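Long-range contacts in hydroquinone dioxygenase large subunit (Pseudomonas sp., PDB 4ZXA), which probably catalyses, together with its small subunit, the Fe2+-dependent oxidative ring opening of hydroquinone by molecular oxygen, using a cupin-type active site: residues W263-S268 and G292-M297; E270-V275 and R286-A291. All coordinates share one frame; numbering follows the deposited sequence.

Contact 1. Residues W263-S268 and G292-M297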
loop_
_atom_site.group_PDB
_atom_site.type_symbol
_atom_site.label_atom_id
_atom_site.label_comp_id
_atom_site.label_asym_id
_atom_site.label_seq_id
_atom_site.Cartn_x
_atom_site.Cartn_y
_atom_site.Cartn_z
ATOM N N TRP E 263 12.887 -19.390 12.393
ATOM C CA TRP E 263 12.911 -18.965 13.791
ATOM C C TRP E 263 13.250 -17.480 13.937
ATOM O O TRP E 263 14.231 -16.985 13.380
ATOM C CB TRP E 263 13.875 -19.819 14.611
ATOM C CG TRP E 263 13.428 -21.246 14.755
ATOM C CD1 TRP E 263 13.625 -22.263 13.860
ATOM C CD2 TRP E 263 12.716 -21.822 15.862
ATOM N NE1 TRP E 263 13.080 -23.437 14.343
ATOM C CE2 TRP E 263 12.515 -23.190 15.566
ATOM C CE3 TRP E 263 12.243 -21.325 17.080
ATOM C CZ2 TRP E 263 11.855 -24.051 16.440
ATOM C CZ3 TRP E 263 11.586 -22.177 17.936
ATOM C CH2 TRP E 263 11.402 -23.525 17.618
ATOM N N PHE E 264 12.411 -16.773 14.686
ATOM C CA PHE E 264 12.618 -15.364 14.982
ATOM C C PHE E 264 12.877 -15.186 16.492
ATOM O O PHE E 264 12.089 -15.658 17.314
ATOM C CB PHE E 264 11.370 -14.564 14.593
ATOM C CG PHE E 264 11.094 -14.501 13.109
ATOM C CD1 PHE E 264 12.064 -14.839 12.179
ATOM C CD2 PHE E 264 9.857 -14.069 12.642
ATOM C CE1 PHE E 264 11.803 -14.770 10.806
ATOM C CE2 PHE E 264 9.589 -13.990 11.270
ATOM C CZ PHE E 264 10.569 -14.345 10.352
ATOM N N ILE E 265 13.982 -14.536 16.863
ATOM C CA ILE E 265 14.198 -14.103 18.254
ATOM C C ILE E 265 14.240 -12.584 18.311
ATOM O O ILE E 265 15.203 -11.972 17.830
ATOM C CB ILE E 265 15.546 -14.538 18.801
ATOM C CG1 ILE E 265 15.869 -15.987 18.417
ATOM C CG2 ILE E 265 15.588 -14.312 20.313
ATOM C CD1 ILE E 265 15.346 -17.012 19.357
ATOM N N GLN E 266 13.214 -11.971 18.895
ATOM C CA GLN E 266 13.128 -10.512 18.916
ATOM C C GLN E 266 14.066 -9.927 19.987
ATOM O O GLN E 266 13.914 -10.205 21.178
ATOM C CB GLN E 266 11.671 -10.060 19.113
ATOM C CG GLN E 266 11.432 -8.565 18.948
ATOM C CD GLN E 266 11.613 -8.110 17.513
ATOM O OE1 GLN E 266 11.286 -8.843 16.585
ATOM N NE2 GLN E 266 12.143 -6.901 17.321
ATOM N N MET E 267 15.041 -9.123 19.571
ATOM C CA MET E 267 16.072 -8.688 20.514
ATOM C C MET E 267 15.799 -7.326 21.145
ATOM O O MET E 267 16.122 -7.107 22.316
ATOM C CB MET E 267 17.472 -8.740 19.886
ATOM C CG MET E 267 17.982 -10.151 19.707
ATOM S SD MET E 267 19.676 -10.249 19.093
ATOM C CE MET E 267 19.592 -9.167 17.676
ATOM N N SER E 268 15.204 -6.417 20.375
ATOM C CA SER E 268 14.819 -5.112 20.905
ATOM C C SER E 268 13.452 -4.690 20.395
ATOM O O SER E 268 13.041 -5.090 19.311
ATOM C CB SER E 268 15.841 -4.044 20.528
ATOM O OG SER E 268 15.446 -3.366 19.352
ATOM N N GLY E 292 13.034 -10.274 23.665
ATOM C CA GLY E 292 13.208 -11.587 24.256
ATOM C C GLY E 292 12.325 -12.702 23.714
ATOM O O GLY E 292 12.564 -13.866 23.998
ATOM N N ASP E 293 11.304 -12.371 22.933
ATOM C CA ASP E 293 10.450 -13.413 22.361
ATOM C C ASP E 293 11.136 -14.314 21.313
ATOM O O ASP E 293 11.997 -13.874 20.532
ATOM C CB ASP E 293 9.168 -12.821 21.786
ATOM C CG ASP E 293 8.259 -12.244 22.857
ATOM O OD1 ASP E 293 8.453 -12.564 24.053
ATOM O OD2 ASP E 293 7.337 -11.478 22.500
ATOM N N VAL E 294 10.736 -15.586 21.338
ATOM C CA VAL E 294 11.202 -16.615 20.420
ATOM C C VAL E 294 10.003 -17.264 19.729
ATOM O O VAL E 294 9.069 -17.731 20.382
ATOM C CB VAL E 294 11.952 -17.726 21.158
ATOM C CG1 VAL E 294 12.324 -18.820 20.180
ATOM C CG2 VAL E 294 13.170 -17.169 21.830
ATOM N N CYS E 295 10.029 -17.294 18.408
ATOM C CA CYS E 295 8.890 -17.793 17.661
ATOM C C CYS E 295 9.352 -18.600 16.450
ATOM O O CYS E 295 10.307 -18.227 15.760
ATOM C CB CYS E 295 8.006 -16.626 17.220
ATOM S SG CYS E 295 6.479 -17.094 16.349
ATOM N N ALA E 296 8.675 -19.723 16.226
ATOM C CA ALA E 296 8.849 -20.530 15.028
ATOM C C ALA E 296 7.755 -20.160 14.029
ATOM O O ALA E 296 6.567 -20.245 14.331
ATOM C CB ALA E 296 8.788 -22.026 15.369
ATOM N N MET E 297 8.156 -19.729 12.842
ATOM C CA MET E 297 7.201 -19.519 11.760
ATOM C C MET E 297 7.125 -20.787 10.889
ATOM O O MET E 297 8.101 -21.176 10.249
ATOM C CB MET E 297 7.584 -18.273 10.946
ATOM C CG MET E 297 7.513 -16.957 11.744
ATOM S SD MET E 297 5.803 -16.412 12.008
ATOM C CE MET E 297 6.033 -15.029 13.147
#

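Contact 2. Residues E270-V275 and R286-A291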
loop_
_atom_site.group_PDB
_atom_site.type_symbol
_atom_site.label_atom_id
_atom_site.label_comp_id
_atom_site.label_asym_id
_atom_site.label_seq_id
_atom_site.Cartn_x
_atom_site.Cartn_y
_atom_site.Cartn_z
ATOM N N GLU E 270 9.682 -4.141 19.367
ATOM C CA GLU E 270 8.641 -5.089 18.991
ATOM C C GLU E 270 8.316 -5.060 17.511
ATOM O O GLU E 270 8.462 -4.033 16.854
ATOM C CB GLU E 270 7.362 -4.879 19.822
ATOM C CG GLU E 270 6.601 -3.576 19.540
ATOM C CD GLU E 270 5.258 -3.482 20.282
ATOM O OE1 GLU E 270 4.988 -4.319 21.172
ATOM O OE2 GLU E 270 4.461 -2.563 19.979
ATOM N N ILE E 271 7.868 -6.209 17.009
ATOM C CA ILE E 271 7.410 -6.376 15.636
ATOM C C ILE E 271 6.068 -7.113 15.628
ATOM O O ILE E 271 5.838 -8.032 16.432
ATOM C CB ILE E 271 8.437 -7.189 14.786
ATOM C CG1 ILE E 271 9.785 -6.452 14.693
ATOM C CG2 ILE E 271 7.881 -7.482 13.391
ATOM C CD1 ILE E 271 10.856 -7.200 13.923
ATOM N N VAL E 272 5.176 -6.722 14.723
ATOM C CA VAL E 272 3.922 -7.451 14.574
ATOM C C VAL E 272 3.853 -8.253 13.265
ATOM O O VAL E 272 4.077 -7.722 12.165
ATOM C CB VAL E 272 2.702 -6.525 14.675
ATOM C CG1 VAL E 272 1.409 -7.308 14.376
ATOM C CG2 VAL E 272 2.646 -5.890 16.035
ATOM N N TRP E 273 3.520 -9.535 13.392
ATOM C CA TRP E 273 3.395 -10.399 12.229
ATOM C C TRP E 273 1.954 -10.812 11.915
ATOM O O TRP E 273 1.273 -11.390 12.758
ATOM C CB TRP E 273 4.283 -11.634 12.389
ATOM C CG TRP E 273 5.737 -11.310 12.369
ATOM C CD1 TRP E 273 6.516 -11.008 13.446
ATOM C CD2 TRP E 273 6.597 -11.238 11.221
ATOM N NE1 TRP E 273 7.803 -10.770 13.046
ATOM C CE2 TRP E 273 7.882 -10.902 11.685
ATOM C CE3 TRP E 273 6.406 -11.441 9.850
ATOM C CZ2 TRP E 273 8.975 -10.754 10.825
ATOM C CZ3 TRP E 273 7.492 -11.292 8.993
ATOM C CH2 TRP E 273 8.753 -10.946 9.482
ATOM N N ASP E 274 1.493 -10.492 10.706
ATOM C CA ASP E 274 0.264 -11.067 10.166
ATOM C C ASP E 274 0.600 -12.453 9.656
ATOM O O ASP E 274 1.482 -12.601 8.806
ATOM C CB ASP E 274 -0.239 -10.253 8.974
ATOM C CG ASP E 274 -1.464 -9.422 9.299
ATOM O OD1 ASP E 274 -1.646 -9.032 10.479
ATOM O OD2 ASP E 274 -2.245 -9.146 8.364
ATOM N N VAL E 275 -0.090 -13.471 10.145
ATOM C CA VAL E 275 0.204 -14.816 9.686
ATOM C C VAL E 275 -1.010 -15.464 9.082
ATOM O O VAL E 275 -2.053 -15.571 9.725
ATOM C CB VAL E 275 0.749 -15.692 10.814
ATOM C CG1 VAL E 275 1.015 -17.109 10.299
ATOM C CG2 VAL E 275 2.012 -15.052 11.406
ATOM N N ARG E 286 -2.132 -13.503 14.609
ATOM C CA ARG E 286 -1.493 -12.200 14.653
ATOM C C ARG E 286 -0.492 -12.202 15.806
ATOM O O ARG E 286 -0.875 -12.196 16.973
ATOM C CB ARG E 286 -2.531 -11.087 14.823
ATOM C CG ARG E 286 -1.964 -9.696 14.614
ATOM C CD ARG E 286 -3.019 -8.627 14.814
ATOM N NE ARG E 286 -2.602 -7.325 14.291
ATOM C CZ ARG E 286 -2.140 -6.327 15.043
ATOM N NH1 ARG E 286 -2.024 -6.469 16.369
ATOM N NH2 ARG E 286 -1.799 -5.178 14.465
ATOM N N ILE E 287 0.793 -12.239 15.477
ATOM C CA ILE E 287 1.831 -12.398 16.487
ATOM C C ILE E 287 2.591 -11.100 16.788
ATOM O O ILE E 287 3.182 -10.497 15.900
ATOM C CB ILE E 287 2.836 -13.497 16.085
ATOM C CG1 ILE E 287 2.109 -14.808 15.797
ATOM C CG2 ILE E 287 3.897 -13.706 17.165
ATOM C CD1 ILE E 287 3.060 -15.969 15.640
ATOM N N THR E 288 2.571 -10.686 18.054
ATOM C CA THR E 288 3.317 -9.523 18.497
ATOM C C THR E 288 4.565 -10.001 19.211
ATOM O O THR E 288 4.483 -10.686 20.216
ATOM C CB THR E 288 2.499 -8.671 19.464
ATOM O OG1 THR E 288 1.264 -8.284 18.846
ATOM C CG2 THR E 288 3.281 -7.431 19.870
ATOM N N MET E 289 5.730 -9.663 18.684
ATOM C CA MET E 289 6.962 -10.151 19.283
ATOM C C MET E 289 7.678 -9.027 20.012
ATOM O O MET E 289 8.058 -8.015 19.410
ATOM C CB MET E 289 7.870 -10.819 18.239
ATOM C CG MET E 289 7.326 -12.154 17.701
ATOM S SD MET E 289 8.524 -13.178 16.789
ATOM C CE MET E 289 9.633 -13.738 18.090
ATOM N N ARG E 290 7.842 -9.213 21.315
ATOM C CA ARG E 290 8.490 -8.239 22.173
ATOM C C ARG E 290 9.895 -8.694 22.529
ATOM O O ARG E 290 10.268 -9.845 22.292
ATOM C CB ARG E 290 7.663 -8.031 23.443
ATOM C CG ARG E 290 6.209 -7.687 23.167
ATOM C CD ARG E 290 5.496 -7.158 24.399
ATOM N NE ARG E 290 4.241 -6.529 24.006
ATOM C CZ ARG E 290 3.035 -6.930 24.392
ATOM N NH1 ARG E 290 2.893 -7.959 25.225
ATOM N NH2 ARG E 290 1.964 -6.290 23.948
ATOM N N ALA E 291 10.669 -7.787 23.104
ATOM C CA ALA E 291 12.065 -8.063 23.422
ATOM C C ALA E 291 12.200 -9.376 24.189
ATOM O O ALA E 291 11.557 -9.570 25.237
ATOM C CB ALA E 291 12.670 -6.901 24.216
#

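Contact 1. Residues W263-S268 and G292-M297
W263 and A296 face each other across two antiparallel strands of one cupin beta-sheet, W263-Q266 and D293-M297, and start the tightly packed part of this buried contact. The CB of A296 sits over the six-membered ring of W263, 3.6 Å from its centroid and 4° off the ring normal, a CH-pi contact. V294 CG1 meets the same indole at its edge, near CE3. Next to it I265 and V294 lie side by side, and the chi2 of -87° brings I265 CD1 close to both methyls, within 3.3 Å of V294 CG2. On the opposite face of the sheet F264 and M297 cross at about a right angle. M297 CG rests 3.7 Å from F264 CE2, and the sulfur makes an oblique Met-aromatic contact with the ring, which touches the bound 4-hydroxybenzonitrile. Reciprocal backbone bonds between F264 and C295 lock this half in register.

Beyond I265 the packing is looser, and backbone bonds do the joining: Q266 N to D293 O, then G292 N to Q266 O at 2.6 Å. The D293 carboxylate bridges two partners: OD1 takes a hydrogen bond from ND2 of N39 of the small subunit, OD2 one from R290 N of its own chain. The bent Q266 side chain leads away from the partner strand, and its NE2, with the acceptor in the amide plane, donates to S268 O at 2.8 Å.

Contact 2. Residues E270-V275 and R286-A291
I271 with M289 and W273 with I287 are the hydrogen-bonded pairs that hold the segments E270-V275 and R286-A291 together, their strands running antiparallel at 163° with axes 4.6 Å apart at closest approach. Each pair is joined by two reciprocal backbone bonds. M289 N gives an almost perfectly straight one to I271 O, 2.8 Å long, and W273 N reaches I287 O at 2.7 Å. Between the pairs, CA-H...O contacts such as V272 CA to I287 O fill the non-hydrogen-bonded positions.

The two faces of this sheet differ in character. On one, V272 lies among polar neighbours: its CG1 is 3.7 Å from R286 CZ, over the centre of the guanidinium face, while CG2 touches T288 OG1. D274 OD1 stays 4.3 Å from R286 NE, opposite charges that are near but do not form a salt bridge. At the far end E270 holds its CG between the backbone N and the carbonyl carbon (chi1 69°), and the extended chain runs beside R290. The carboxylate is nearly coplanar with the guanidinium, but OE1 to NE is a long salt bridge of 3.7 Å; R290 NH1 has a firmer partner in the carbonyl O of K22 of the small subunit.

The other face is apolar and buried. I287 packs on V275, CG1 to CG2 at 4.4 Å, and its CB lies near that of W273. M289 SD, 4.5 Å from W273 CD1, makes an oblique Met-aromatic contact with the indole. R286, I287 and T288 also pair with a strand of the small subunit, extending the sheet across the interface. This is a beta hairpin of the cupin fold, whose inward face offers W273 to the 4-hydroxybenzonitrile pocket.

Followed from the N terminus, the chain enters 263-268, turns into 270-275, comes back through 286-291 and passes on into 292-297. Contact 2 closes the shorter excursion, ten residues, and lies wholly within the 23-residue excursion that contact 1 closes; the two do not cross. The inner and outer strand pairs belong to different sheets, packed face to face as in a cupin barrel. Their facing sides pack together: F264 CE2 is 3.3 Å from W273 CZ2, and M289 CE touches the backbone O of F264 and C295 CB. The example illustrates how nested antiparallel pairings can bring two pocket aromatics, F264 and W273, together from separate sheets.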